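Local coordinates for protein digeranylgeranylglycerophospholipid reductase (Sulfolobus acidocaldarius, PDB 4OPC) that reduces the double bonds of geranylgeranyl chains in archaeal membrane lipid precursors, using FAD, to give saturated phytanyl lipids, at residues 23-27 against 28-32; 50-53 against 54-58; 248-251 against 252-256; 278-282 against 283-287. All coordinates share one frame; numbering follows the deposited sequence.

Contact 1 of 4, residues 23-27 against 28-32; sequences YQLSR and RGLKI
Arg28 folds its side chain back over the carbonyl end of helix 16-25. With CG anti to its own carbonyl carbon (chi1 -73°) and the chain extended as far as NE, its methylenes run past the carbonyls of Leu25 and Ser26: CB lies 3.6 Å from Leu25 O, and CG is as far from Ser26 O. One water accepts from Arg28 NE at 2.6 Å and donates to both Gln24 O and Ser26 O. A second water donates to Leu25 O and accepts from the backbone N of Arg28 and of Leu30. On the buried side Leu25 CB touches Ile32 CD1 at 3.6 Å, since Ile32 places CG1 beside its backbone N (chi1 -55°) and sends CD1 on toward the helix; Leu25 CD2 rests against Leu30 CD1 at 4.1 Å. Ser26 OG turns back to donate to Tyr23 O at 2.7 Å, while Arg113 reaches the same hydroxyl. This is the turn from helix 16-25 into strand 32-35 of the Rossmann-type FAD-binding domain. Two waters carry the polar link between the carbonyls of residues 24-26 and the N-H groups of Arg28 and Leu30, and the charge of Arg28 would probably suit the negative end of the helix dipole.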
loop_
_atom_site.group_PDB
_atom_site.type_symbol
_atom_site.label_atom_id
_atom_site.label_comp_id
_atom_site.label_asym_id
_atom_site.label_seq_id
_atom_site.Cartn_x
_atom_site.Cartn_y
_atom_site.Cartn_z
ATOM N N TYR A 23 -12.402 13.403 -1.454
ATOM C CA TYR A 23 -13.047 13.809 -0.219
ATOM C C TYR A 23 -12.309 14.987 0.423
ATOM O O TYR A 23 -12.924 15.978 0.822
ATOM C CB TYR A 23 -13.142 12.632 0.753
ATOM C CG TYR A 23 -13.962 12.944 1.970
ATOM C CD1 TYR A 23 -15.352 12.865 1.936
ATOM C CD2 TYR A 23 -13.359 13.336 3.152
ATOM C CE1 TYR A 23 -16.113 13.161 3.052
ATOM C CE2 TYR A 23 -14.113 13.631 4.278
ATOM C CZ TYR A 23 -15.486 13.540 4.218
ATOM O OH TYR A 23 -16.245 13.827 5.330
ATOM N N GLN A 24 -10.988 14.892 0.481
ATOM C CA GLN A 24 -10.175 15.928 1.108
ATOM C C GLN A 24 -10.172 17.254 0.338
ATOM O O GLN A 24 -9.916 18.301 0.925
ATOM C CB GLN A 24 -8.734 15.421 1.327
ATOM C CG GLN A 24 -8.629 14.188 2.217
ATOM C CD GLN A 24 -8.738 14.487 3.694
ATOM O OE1 GLN A 24 -9.193 15.557 4.102
ATOM N NE2 GLN A 24 -8.323 13.531 4.515
ATOM N N LEU A 25 -10.436 17.205 -0.966
ATOM C CA LEU A 25 -10.492 18.426 -1.780
ATOM C C LEU A 25 -11.878 19.051 -1.839
ATOM O O LEU A 25 -12.040 20.159 -2.350
ATOM C CB LEU A 25 -10.008 18.157 -3.202
ATOM C CG LEU A 25 -8.497 18.015 -3.370
ATOM C CD1 LEU A 25 -8.191 17.389 -4.722
ATOM C CD2 LEU A 25 -7.814 19.357 -3.213
ATOM N N SER A 26 -12.874 18.353 -1.301
ATOM C CA SER A 26 -14.262 18.777 -1.455
ATOM C C SER A 26 -14.642 19.934 -0.519
ATOM O O SER A 26 -13.914 20.261 0.418
ATOM C CB SER A 26 -15.203 17.581 -1.266
ATOM O OG SER A 26 -15.254 17.166 0.088
ATOM N N ARG A 27 -15.795 20.545 -0.786
ATOM C CA ARG A 27 -16.280 21.711 -0.045
ATOM C C ARG A 27 -15.338 22.913 -0.080
ATOM O O ARG A 27 -15.348 23.736 0.827
ATOM C CB ARG A 27 -16.613 21.358 1.409
ATOM C CG ARG A 27 -17.927 20.652 1.576
ATOM C CD ARG A 27 -18.503 20.810 2.970
ATOM N NE ARG A 27 -19.805 20.155 3.026
ATOM C CZ ARG A 27 -20.422 19.769 4.132
ATOM N NH1 ARG A 27 -19.883 19.998 5.322
ATOM N NH2 ARG A 27 -21.605 19.171 4.052
ATOM N N ARG A 28 -14.554 23.030 -1.145
ATOM C CA ARG A 28 -13.609 24.136 -1.243
ATOM C C ARG A 28 -13.813 25.065 -2.437
ATOM O O ARG A 28 -13.062 26.022 -2.613
ATOM C CB ARG A 28 -12.180 23.610 -1.198
ATOM C CG ARG A 28 -11.808 23.153 0.201
ATOM C CD ARG A 28 -10.472 22.464 0.242
ATOM N NE ARG A 28 -10.151 22.057 1.606
ATOM C CZ ARG A 28 -9.577 22.847 2.508
ATOM N NH1 ARG A 28 -9.244 24.093 2.197
ATOM N NH2 ARG A 28 -9.331 22.385 3.724
ATOM N N GLY A 29 -14.833 24.796 -3.242
ATOM C CA GLY A 29 -15.140 25.659 -4.370
ATOM C C GLY A 29 -14.335 25.347 -5.622
ATOM O O GLY A 29 -14.380 26.108 -6.590
ATOM N N LEU A 30 -13.594 24.243 -5.607
ATOM C CA LEU A 30 -12.873 23.791 -6.794
ATOM C C LEU A 30 -13.797 22.991 -7.703
ATOM O O LEU A 30 -14.773 22.396 -7.246
ATOM C CB LEU A 30 -11.675 22.922 -6.406
ATOM C CG LEU A 30 -10.513 23.598 -5.672
ATOM C CD1 LEU A 30 -9.506 22.549 -5.244
ATOM C CD2 LEU A 30 -9.842 24.655 -6.538
ATOM N N LYS A 31 -13.504 23.003 -8.997
ATOM C CA LYS A 31 -14.242 22.179 -9.952
ATOM C C LYS A 31 -13.430 20.909 -10.177
ATOM O O LYS A 31 -12.365 20.942 -10.797
ATOM C CB LYS A 31 -14.462 22.922 -11.273
ATOM C CG LYS A 31 -15.419 22.209 -12.216
ATOM C CD LYS A 31 -15.624 22.981 -13.508
ATOM C CE LYS A 31 -16.523 22.206 -14.455
ATOM N NZ LYS A 31 -17.855 21.918 -13.843
ATOM N N ILE A 32 -13.922 19.799 -9.639
ATOM C CA ILE A 32 -13.178 18.548 -9.591
ATOM C C ILE A 32 -13.961 17.455 -10.282
ATOM O O ILE A 32 -15.165 17.321 -10.070
ATOM C CB ILE A 32 -12.928 18.117 -8.135
ATOM C CG1 ILE A 32 -12.218 19.232 -7.359
ATOM C CG2 ILE A 32 -12.120 16.812 -8.073
ATOM C CD1 ILE A 32 -12.291 19.080 -5.847
HETATM O O HOH W 1 -11.848 20.120 2.171
HETATM O O HOH W 2 -13.827 21.775 -3.674
#

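Contact 2 of 4, residues 50-53 against 54-58; sequences DAVS and KAHFD. With PGT ((1S)-2-{[{[(2R)-2,3-dihydroxypropyl]oxy}(hydroxy)phosphoryl]oxy}-1-[(palmitoyloxy)methyl]ethyl stearate), chain C.
His56 grips the lipid phosphate: its NE2 donates to PGT O2P over 3.0 Å at 160°, with the oxygen in the plane of the imidazole at its edge. The glycerol oxygen PGT O5 lies over one face of the ring, and His56 CE1 comes within 3.2 Å of PGT O6. Tyr341 and His298 also bond this lipid, while Ser53 CB stands 3.7 Å from PGT O3P. Ser53 CB approaches His56 CD2 obliquely at 3.9 Å, and the Ser53 carbonyl O takes a weak bond from His56 N (3.4 Å). That oxygen also meets the edge of the Phe57 ring at CD1. Val52, with CG1 anti to the backbone N (chi1 -171°), lays this methyl 3.7 Å from Phe57 CE1, the two side chains crossing at about a right angle; Phe95 adds an edge-to-face contact to the same phenyl. A water links Ser53 OG with Ala55 N in the first turn. Replacing His56 by alanine would probably leave the phosphate oxygen without this N-H and open a gap beside the glycerol head group. Since Ala51 O binds the flavin N3, the strand-to-helix junction joins cofactor and lipid, its in-plane N-H donor setting the imidazole on the phosphate oxygen.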
loop_
_atom_site.group_PDB
_atom_site.type_symbol
_atom_site.label_atom_id
_atom_site.label_comp_id
_atom_site.label_asym_id
_atom_site.label_seq_id
_atom_site.Cartn_x
_atom_site.Cartn_y
_atom_site.Cartn_z
ATOM N N ASP A 50 -8.908 -6.334 3.425
ATOM C CA ASP A 50 -9.921 -5.411 3.962
ATOM C C ASP A 50 -9.656 -4.934 5.386
ATOM O O ASP A 50 -10.556 -4.398 6.044
ATOM C CB ASP A 50 -11.340 -5.995 3.880
ATOM C CG ASP A 50 -11.802 -6.265 2.458
ATOM O OD1 ASP A 50 -11.328 -5.627 1.500
ATOM O OD2 ASP A 50 -12.682 -7.140 2.310
ATOM N N ALA A 51 -8.429 -5.109 5.864
ATOM C CA ALA A 51 -8.080 -4.723 7.233
ATOM C C ALA A 51 -7.364 -3.378 7.266
ATOM O O ALA A 51 -6.355 -3.195 6.587
ATOM C CB ALA A 51 -7.203 -5.787 7.855
ATOM N N VAL A 52 -7.877 -2.434 8.051
ATOM C CA VAL A 52 -7.277 -1.098 8.121
ATOM C C VAL A 52 -7.262 -0.597 9.564
ATOM O O VAL A 52 -8.246 -0.742 10.286
ATOM C CB VAL A 52 -8.040 -0.063 7.247
ATOM C CG1 VAL A 52 -7.258 1.252 7.169
ATOM C CG2 VAL A 52 -8.313 -0.597 5.846
ATOM N N SER A 53 -6.156 0.012 9.972
ATOM C CA SER A 53 -6.015 0.558 11.318
ATOM C C SER A 53 -6.967 1.731 11.564
ATOM O O SER A 53 -7.158 2.578 10.695
ATOM C CB SER A 53 -4.574 1.021 11.525
ATOM O OG SER A 53 -4.422 1.763 12.720
ATOM N N LYS A 54 -7.545 1.779 12.760
ATOM C CA LYS A 54 -8.430 2.872 13.136
ATOM C C LYS A 54 -7.681 4.202 13.147
ATOM O O LYS A 54 -8.254 5.245 12.825
ATOM C CB LYS A 54 -9.042 2.578 14.502
ATOM C CG LYS A 54 -9.904 3.683 15.085
ATOM C CD LYS A 54 -10.465 3.223 16.428
ATOM C CE LYS A 54 -11.054 4.367 17.238
ATOM N NZ LYS A 54 -10.047 5.376 17.655
ATOM N N ALA A 55 -6.401 4.150 13.508
ATOM C CA ALA A 55 -5.574 5.347 13.626
ATOM C C ALA A 55 -5.556 6.190 12.351
ATOM O O ALA A 55 -5.485 7.405 12.423
ATOM C CB ALA A 55 -4.153 4.981 14.045
ATOM N N HIS A 56 -5.621 5.548 11.190
ATOM C CA HIS A 56 -5.608 6.294 9.934
ATOM C C HIS A 56 -6.839 7.173 9.796
ATOM O O HIS A 56 -6.751 8.324 9.371
ATOM C CB HIS A 56 -5.488 5.353 8.737
ATOM C CG HIS A 56 -4.137 4.733 8.600
ATOM N ND1 HIS A 56 -2.994 5.482 8.422
ATOM C CD2 HIS A 56 -3.741 3.439 8.616
ATOM C CE1 HIS A 56 -1.953 4.675 8.329
ATOM N NE2 HIS A 56 -2.380 3.431 8.439
ATOM N N PHE A 57 -7.995 6.636 10.165
ATOM C CA PHE A 57 -9.214 7.414 10.103
ATOM C C PHE A 57 -9.140 8.533 11.133
ATOM O O PHE A 57 -9.551 9.656 10.859
ATOM C CB PHE A 57 -10.441 6.525 10.330
ATOM C CG PHE A 57 -10.574 5.429 9.315
ATOM C CD1 PHE A 57 -9.935 4.213 9.507
ATOM C CD2 PHE A 57 -11.308 5.619 8.158
ATOM C CE1 PHE A 57 -10.036 3.206 8.581
ATOM C CE2 PHE A 57 -11.405 4.612 7.217
ATOM C CZ PHE A 57 -10.773 3.400 7.432
ATOM N N ASP A 58 -8.583 8.231 12.304
ATOM C CA ASP A 58 -8.491 9.215 13.382
ATOM C C ASP A 58 -7.553 10.379 13.064
ATOM O O ASP A 58 -7.777 11.504 13.512
ATOM C CB ASP A 58 -8.064 8.545 14.690
ATOM C CG ASP A 58 -9.160 7.684 15.290
ATOM O OD1 ASP A 58 -10.344 7.919 14.971
ATOM O OD2 ASP A 58 -8.836 6.781 16.087
HETATM C C48 PGT C . 7.115 -9.927 3.514
HETATM C C47 PGT C . 6.912 -8.755 2.576
HETATM C C46 PGT C . 5.656 -8.979 1.759
HETATM C C45 PGT C . 4.481 -9.199 2.690
HETATM C C44 PGT C . 3.185 -8.799 2.017
HETATM C C43 PGT C . 2.402 -10.038 1.622
HETATM C C42 PGT C . 1.203 -9.608 0.806
HETATM C C41 PGT C . 0.276 -8.846 1.719
HETATM C C40 PGT C . -1.148 -8.960 1.233
HETATM C C39 PGT C . -2.043 -8.845 2.446
HETATM C C38 PGT C . -1.763 -7.547 3.158
HETATM C C37 PGT C . -2.535 -7.528 4.455
HETATM C C36 PGT C . -2.331 -6.181 5.104
HETATM C C35 PGT C . -2.790 -6.206 6.543
HETATM C C34 PGT C . -2.619 -4.819 7.133
HETATM C C33 PGT C . -2.744 -4.837 8.641
HETATM C C32 PGT C . -3.446 -3.589 9.143
HETATM C C31 PGT C . -2.516 -2.389 9.225
HETATM O O31 PGT C . -2.849 -1.367 8.656
HETATM O O2 PGT C . -1.285 -2.434 9.927
HETATM C C2 PGT C . -1.259 -1.851 11.217
HETATM C C1 PGT C . -1.095 -0.346 11.192
HETATM O O3P PGT C . -1.304 0.304 9.953
HETATM P P PGT C . -0.082 1.072 9.295
HETATM O O1P PGT C . 1.110 0.166 9.517
HETATM O O2P PGT C . -0.298 1.312 7.809
HETATM O O4P PGT C . 0.207 2.480 9.981
HETATM C C4 PGT C . -0.337 2.848 11.233
HETATM C C5 PGT C . 0.211 4.180 11.693
HETATM O O5 PGT C . -0.853 5.083 11.887
HETATM C C6 PGT C . 1.165 4.721 10.655
HETATM O O6 PGT C . 0.603 5.818 9.972
HETATM C C3 PGT C . -0.069 -2.334 12.027
HETATM O O3 PGT C . -0.115 -3.707 12.330
HETATM C C11 PGT C . 1.164 -4.294 12.371
HETATM O O11 PGT C . 2.073 -3.724 12.942
HETATM C C12 PGT C . 1.411 -5.627 11.695
HETATM C C13 PGT C . 2.663 -6.279 12.241
HETATM C C14 PGT C . 2.887 -7.594 11.524
HETATM C C15 PGT C . 3.895 -7.418 10.409
HETATM C C16 PGT C . 4.223 -8.758 9.784
HETATM C C17 PGT C . 5.727 -8.916 9.732
HETATM C C18 PGT C . 6.100 -10.348 9.413
HETATM C C19 PGT C . 7.580 -10.558 9.663
HETATM C C20 PGT C . 7.881 -10.547 11.149
HETATM C C21 PGT C . 8.537 -11.855 11.546
HETATM C C22 PGT C . 9.512 -11.637 12.683
HETATM C C23 PGT C . 10.553 -12.736 12.647
HETATM C C24 PGT C . 11.695 -12.406 13.582
HETATM C C25 PGT C . 13.007 -12.479 12.831
HETATM C C26 PGT C . 13.769 -11.182 13.007
HETATM O O HOH W 3 -5.379 2.165 15.414
#

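Contact 3 of 4, residues 248-251 against 252-256; sequences KYLD and KYAPD
Leu250 and Ala254 meet by both backbone and side chain where helix 242-253 ends. Among the hydrogen bonds, Ala254 N donates to Leu250 O at 2.7 Å, nearly along the C=O axis. Tyr253 N shares that oxygen at 3.0 Å but from 54° out of the carbonyl plane. One residue earlier, Lys252 N likewise approaches Tyr249 O from above its plane. The last turn thus mixes two i-to-i+3 bonds with a final i-to-i+4 bond. Of the apolar contacts, Leu250 swings CG anti to the backbone N (chi1 177°), bringing CD1 to 3.7 Å from Ala254 CB; Val229 touches both residues. Tyr253 CE2 lies 4.1 Å from Tyr249 CB, while Lys252 CB covers one face of the Tyr253 ring toward the rim. That ring also stacks on Trp217, and its hydroxyl bonds Thr211. Two contacts are to carbonyls: Tyr253 CD2 comes to 3.4 Å from Tyr249 O, and Pro255 packs CB and CD against Asp251 O, which its nitrogen, having no hydrogen, cannot bond. Asp251 OD1 forms a salt bridge with Lys259. A proline soon after the last turn is a common way to end a helix; this one lies against strands 216-221 and 226-234 of the large mixed sheet.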
loop_
_atom_site.group_PDB
_atom_site.type_symbol
_atom_site.label_atom_id
_atom_site.label_comp_id
_atom_site.label_asym_id
_atom_site.label_seq_id
_atom_site.Cartn_x
_atom_site.Cartn_y
_atom_site.Cartn_z
ATOM N N LYS A 248 -3.470 -25.784 -2.481
ATOM C CA LYS A 248 -2.669 -26.807 -1.820
ATOM C C LYS A 248 -2.638 -26.633 -0.301
ATOM O O LYS A 248 -2.715 -27.618 0.440
ATOM C CB LYS A 248 -1.242 -26.811 -2.375
ATOM C CG LYS A 248 -0.370 -27.937 -1.844
ATOM C CD LYS A 248 0.997 -27.936 -2.514
ATOM C CE LYS A 248 1.840 -29.123 -2.070
ATOM N NZ LYS A 248 1.213 -30.421 -2.445
ATOM N N TYR A 249 -2.558 -25.388 0.160
ATOM C CA TYR A 249 -2.299 -25.142 1.579
ATOM C C TYR A 249 -3.467 -24.542 2.373
ATOM O O TYR A 249 -3.343 -24.342 3.576
ATOM C CB TYR A 249 -1.034 -24.296 1.751
ATOM C CG TYR A 249 0.198 -24.969 1.199
ATOM C CD1 TYR A 249 0.655 -26.159 1.746
ATOM C CD2 TYR A 249 0.896 -24.422 0.129
ATOM C CE1 TYR A 249 1.779 -26.790 1.245
ATOM C CE2 TYR A 249 2.027 -25.044 -0.380
ATOM C CZ TYR A 249 2.463 -26.230 0.186
ATOM O OH TYR A 249 3.584 -26.870 -0.301
ATOM N N LEU A 250 -4.595 -24.273 1.720
ATOM C CA LEU A 250 -5.746 -23.681 2.413
ATOM C C LEU A 250 -6.123 -24.418 3.707
ATOM O O LEU A 250 -6.350 -23.784 4.742
ATOM C CB LEU A 250 -6.968 -23.602 1.489
ATOM C CG LEU A 250 -8.249 -23.067 2.147
ATOM C CD1 LEU A 250 -8.036 -21.653 2.648
ATOM C CD2 LEU A 250 -9.457 -23.135 1.213
ATOM N N ASP A 251 -6.148 -25.746 3.656
ATOM C CA ASP A 251 -6.553 -26.550 4.815
ATOM C C ASP A 251 -5.645 -26.367 6.041
ATOM O O ASP A 251 -6.084 -26.563 7.173
ATOM C CB ASP A 251 -6.617 -28.036 4.455
ATOM C CG ASP A 251 -7.767 -28.372 3.525
ATOM O OD1 ASP A 251 -8.659 -27.518 3.318
ATOM O OD2 ASP A 251 -7.786 -29.510 3.006
ATOM N N LYS A 252 -4.384 -26.020 5.811
ATOM C CA LYS A 252 -3.450 -25.770 6.893
ATOM C C LYS A 252 -3.895 -24.553 7.700
ATOM O O LYS A 252 -3.791 -24.544 8.927
ATOM C CB LYS A 252 -2.051 -25.544 6.321
ATOM C CG LYS A 252 -0.913 -25.680 7.312
ATOM C CD LYS A 252 0.422 -25.593 6.581
ATOM C CE LYS A 252 1.592 -25.901 7.500
ATOM N NZ LYS A 252 1.584 -25.066 8.730
ATOM N N TYR A 253 -4.410 -23.543 7.014
ATOM C CA TYR A 253 -4.688 -22.257 7.646
ATOM C C TYR A 253 -6.165 -21.997 7.898
ATOM O O TYR A 253 -6.519 -21.150 8.719
ATOM C CB TYR A 253 -4.075 -21.132 6.815
ATOM C CG TYR A 253 -2.609 -21.381 6.592
ATOM C CD1 TYR A 253 -1.709 -21.274 7.644
ATOM C CD2 TYR A 253 -2.128 -21.767 5.348
ATOM C CE1 TYR A 253 -0.367 -21.527 7.459
ATOM C CE2 TYR A 253 -0.780 -22.027 5.152
ATOM C CZ TYR A 253 0.090 -21.901 6.216
ATOM O OH TYR A 253 1.429 -22.160 6.041
ATOM N N ALA A 254 -7.023 -22.719 7.183
ATOM C CA ALA A 254 -8.464 -22.547 7.318
ATOM C C ALA A 254 -9.161 -23.897 7.215
ATOM O O ALA A 254 -9.925 -24.136 6.278
ATOM C CB ALA A 254 -8.986 -21.592 6.246
ATOM N N PRO A 255 -8.909 -24.792 8.181
ATOM C CA PRO A 255 -9.544 -26.109 8.132
ATOM C C PRO A 255 -11.049 -26.006 8.368
ATOM O O PRO A 255 -11.773 -26.947 8.062
ATOM C CB PRO A 255 -8.880 -26.859 9.290
ATOM C CG PRO A 255 -8.463 -25.791 10.234
ATOM C CD PRO A 255 -8.054 -24.635 9.372
ATOM N N ASP A 256 -11.494 -24.862 8.878
ATOM C CA ASP A 256 -12.872 -24.669 9.318
ATOM C C ASP A 256 -13.815 -24.098 8.265
ATOM O O ASP A 256 -15.019 -24.014 8.508
ATOM C CB ASP A 256 -12.903 -23.761 10.555
ATOM C CG ASP A 256 -12.184 -22.431 10.335
ATOM O OD1 ASP A 256 -11.102 -22.410 9.705
ATOM O OD2 ASP A 256 -12.698 -21.397 10.810
#

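Contact 4 of 4, residues 278-282 against 283-287; sequences TMAWN and GIIVI
Trp281 and Ile284 pair through two main-chain bonds: Trp281 N donates to Ile284 O at 2.9 Å and 171°, and Ile284 N returns the bond to Trp281 O at 3.2 Å, from well above the carbonyl plane. Further along, Val286 N donates to Met279 O at 2.8 Å. That oxygen also takes a CA-H...O contact from Ile285. Asn282 and Gly283 occupy the corners of a type II turn, and the positive phi of Gly283 suits the second corner, where a CB would clash with Asn282 O. The side chain of Asn282 leaves the hairpin, its OD1 bonded to Ala327 N and its ND2 to Gly131 O. This tight antiparallel beta hairpin lies at the edge of the six-stranded sheet of the Rossmann-type FAD domain, with strand 284-286 parallel to strand 153-156. On one face of the hairpin, Trp281 CB meets Ile284 CG2 at 3.8 Å; Ile284 has this branch between its backbone N and carbonyl carbon, CG1 being anti to N (chi1 -178°). On the other, Ala280 CB faces Ile285 CG1 at 4.3 Å, with Leu330 touching both. Met279, bent at chi3 (82°), curls its CE to 3.4 Å from Val286 O, a buried carbonyl without polar partner in the model.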
loop_
_atom_site.group_PDB
_atom_site.type_symbol
_atom_site.label_atom_id
_atom_site.label_comp_id
_atom_site.label_asym_id
_atom_site.label_seq_id
_atom_site.Cartn_x
_atom_site.Cartn_y
_atom_site.Cartn_z
ATOM N N THR A 278 9.779 10.495 -6.821
ATOM C CA THR A 278 8.911 11.660 -6.711
ATOM C C THR A 278 7.481 11.285 -7.052
ATOM O O THR A 278 7.225 10.576 -8.036
ATOM C CB THR A 278 9.366 12.868 -7.559
ATOM O OG1 THR A 278 8.408 13.922 -7.391
ATOM C CG2 THR A 278 9.454 12.516 -9.040
ATOM N N MET A 279 6.554 11.774 -6.235
ATOM C CA MET A 279 5.126 11.580 -6.446
ATOM C C MET A 279 4.516 12.830 -7.066
ATOM O O MET A 279 3.296 12.925 -7.215
ATOM C CB MET A 279 4.439 11.235 -5.118
ATOM C CG MET A 279 4.965 9.916 -4.538
ATOM S SD MET A 279 4.510 9.660 -2.803
ATOM C CE MET A 279 2.859 9.020 -2.973
ATOM N N ALA A 280 5.366 13.777 -7.464
ATOM C CA ALA A 280 4.911 15.030 -8.078
ATOM C C ALA A 280 5.746 15.371 -9.300
ATOM O O ALA A 280 6.968 15.206 -9.290
ATOM C CB ALA A 280 4.992 16.178 -7.072
ATOM N N TRP A 281 5.095 15.886 -10.338
ATOM C CA TRP A 281 5.801 16.470 -11.462
ATOM C C TRP A 281 4.920 17.591 -12.018
ATOM O O TRP A 281 3.914 17.956 -11.405
ATOM C CB TRP A 281 6.107 15.389 -12.497
ATOM C CG TRP A 281 7.168 15.776 -13.459
ATOM C CD1 TRP A 281 7.015 16.028 -14.793
ATOM C CD2 TRP A 281 8.548 15.978 -13.163
ATOM N NE1 TRP A 281 8.222 16.369 -15.349
ATOM C CE2 TRP A 281 9.181 16.352 -14.371
ATOM C CE3 TRP A 281 9.312 15.887 -11.999
ATOM C CZ2 TRP A 281 10.541 16.622 -14.444
ATOM C CZ3 TRP A 281 10.675 16.161 -12.074
ATOM C CH2 TRP A 281 11.270 16.526 -13.290
ATOM N N ASN A 282 5.299 18.154 -13.161
ATOM C CA ASN A 282 4.545 19.273 -13.726
ATOM C C ASN A 282 3.119 18.862 -14.067
ATOM O O ASN A 282 2.907 18.056 -14.974
ATOM C CB ASN A 282 5.201 19.807 -15.002
ATOM C CG ASN A 282 6.643 20.233 -14.814
ATOM O OD1 ASN A 282 7.055 20.701 -13.751
ATOM N ND2 ASN A 282 7.421 20.092 -15.877
ATOM N N GLY A 283 2.148 19.422 -13.349
ATOM C CA GLY A 283 0.743 19.149 -13.610
ATOM C C GLY A 283 0.207 17.815 -13.116
ATOM O O GLY A 283 -0.911 17.440 -13.493
ATOM N N ILE A 284 0.972 17.089 -12.293
ATOM C CA ILE A 284 0.538 15.745 -11.897
ATOM C C ILE A 284 1.061 15.337 -10.527
ATOM O O ILE A 284 2.212 15.629 -10.166
ATOM C CB ILE A 284 0.948 14.698 -12.953
ATOM C CG1 ILE A 284 0.449 13.307 -12.568
ATOM C CG2 ILE A 284 2.467 14.728 -13.204
ATOM C CD1 ILE A 284 0.556 12.279 -13.698
ATOM N N ILE A 285 0.198 14.672 -9.768
ATOM C CA ILE A 285 0.577 14.006 -8.521
ATOM C C ILE A 285 0.124 12.557 -8.622
ATOM O O ILE A 285 -0.947 12.278 -9.180
ATOM C CB ILE A 285 -0.058 14.696 -7.303
ATOM C CG1 ILE A 285 0.669 16.012 -7.011
ATOM C CG2 ILE A 285 -0.077 13.764 -6.067
ATOM C CD1 ILE A 285 -0.025 16.858 -5.945
ATOM N N VAL A 286 0.938 11.634 -8.103
ATOM C CA VAL A 286 0.635 10.213 -8.114
ATOM C C VAL A 286 0.430 9.722 -6.686
ATOM O O VAL A 286 1.209 10.062 -5.792
ATOM C CB VAL A 286 1.797 9.436 -8.762
ATOM C CG1 VAL A 286 1.487 7.946 -8.812
ATOM C CG2 VAL A 286 2.070 9.979 -10.155
ATOM N N ILE A 287 -0.620 8.932 -6.469
ATOM C CA ILE A 287 -0.970 8.466 -5.127
ATOM C C ILE A 287 -1.346 6.982 -5.115
ATOM O O ILE A 287 -1.531 6.358 -6.173
ATOM C CB ILE A 287 -2.103 9.310 -4.491
ATOM C CG1 ILE A 287 -3.387 9.196 -5.314
ATOM C CG2 ILE A 287 -1.687 10.770 -4.347
ATOM C CD1 ILE A 287 -4.582 9.874 -4.653
#

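Contacts 1 and 4 belong to the six-stranded sheet, through strands 32-35 and 284-286, with centres about 18 Å apart, whereas contact 3 packs on the large eight-stranded sheet, its centre about 46 Å from that of contact 1. Contact 2 alone touches both flavin and bound lipid. Helix 302-322 touches side chains of contacts 1, 2 and 4. The side chain of Ile287 in contact 4 comes about 6 Å from the flavin cofactor, and those of Gln24 in contact 1 and Leu250 in contact 3 about 13 Å each. Strand 51-53 of contact 2 and strand 216-221, on which contact 3 packs, are members of the same eight-stranded sheet.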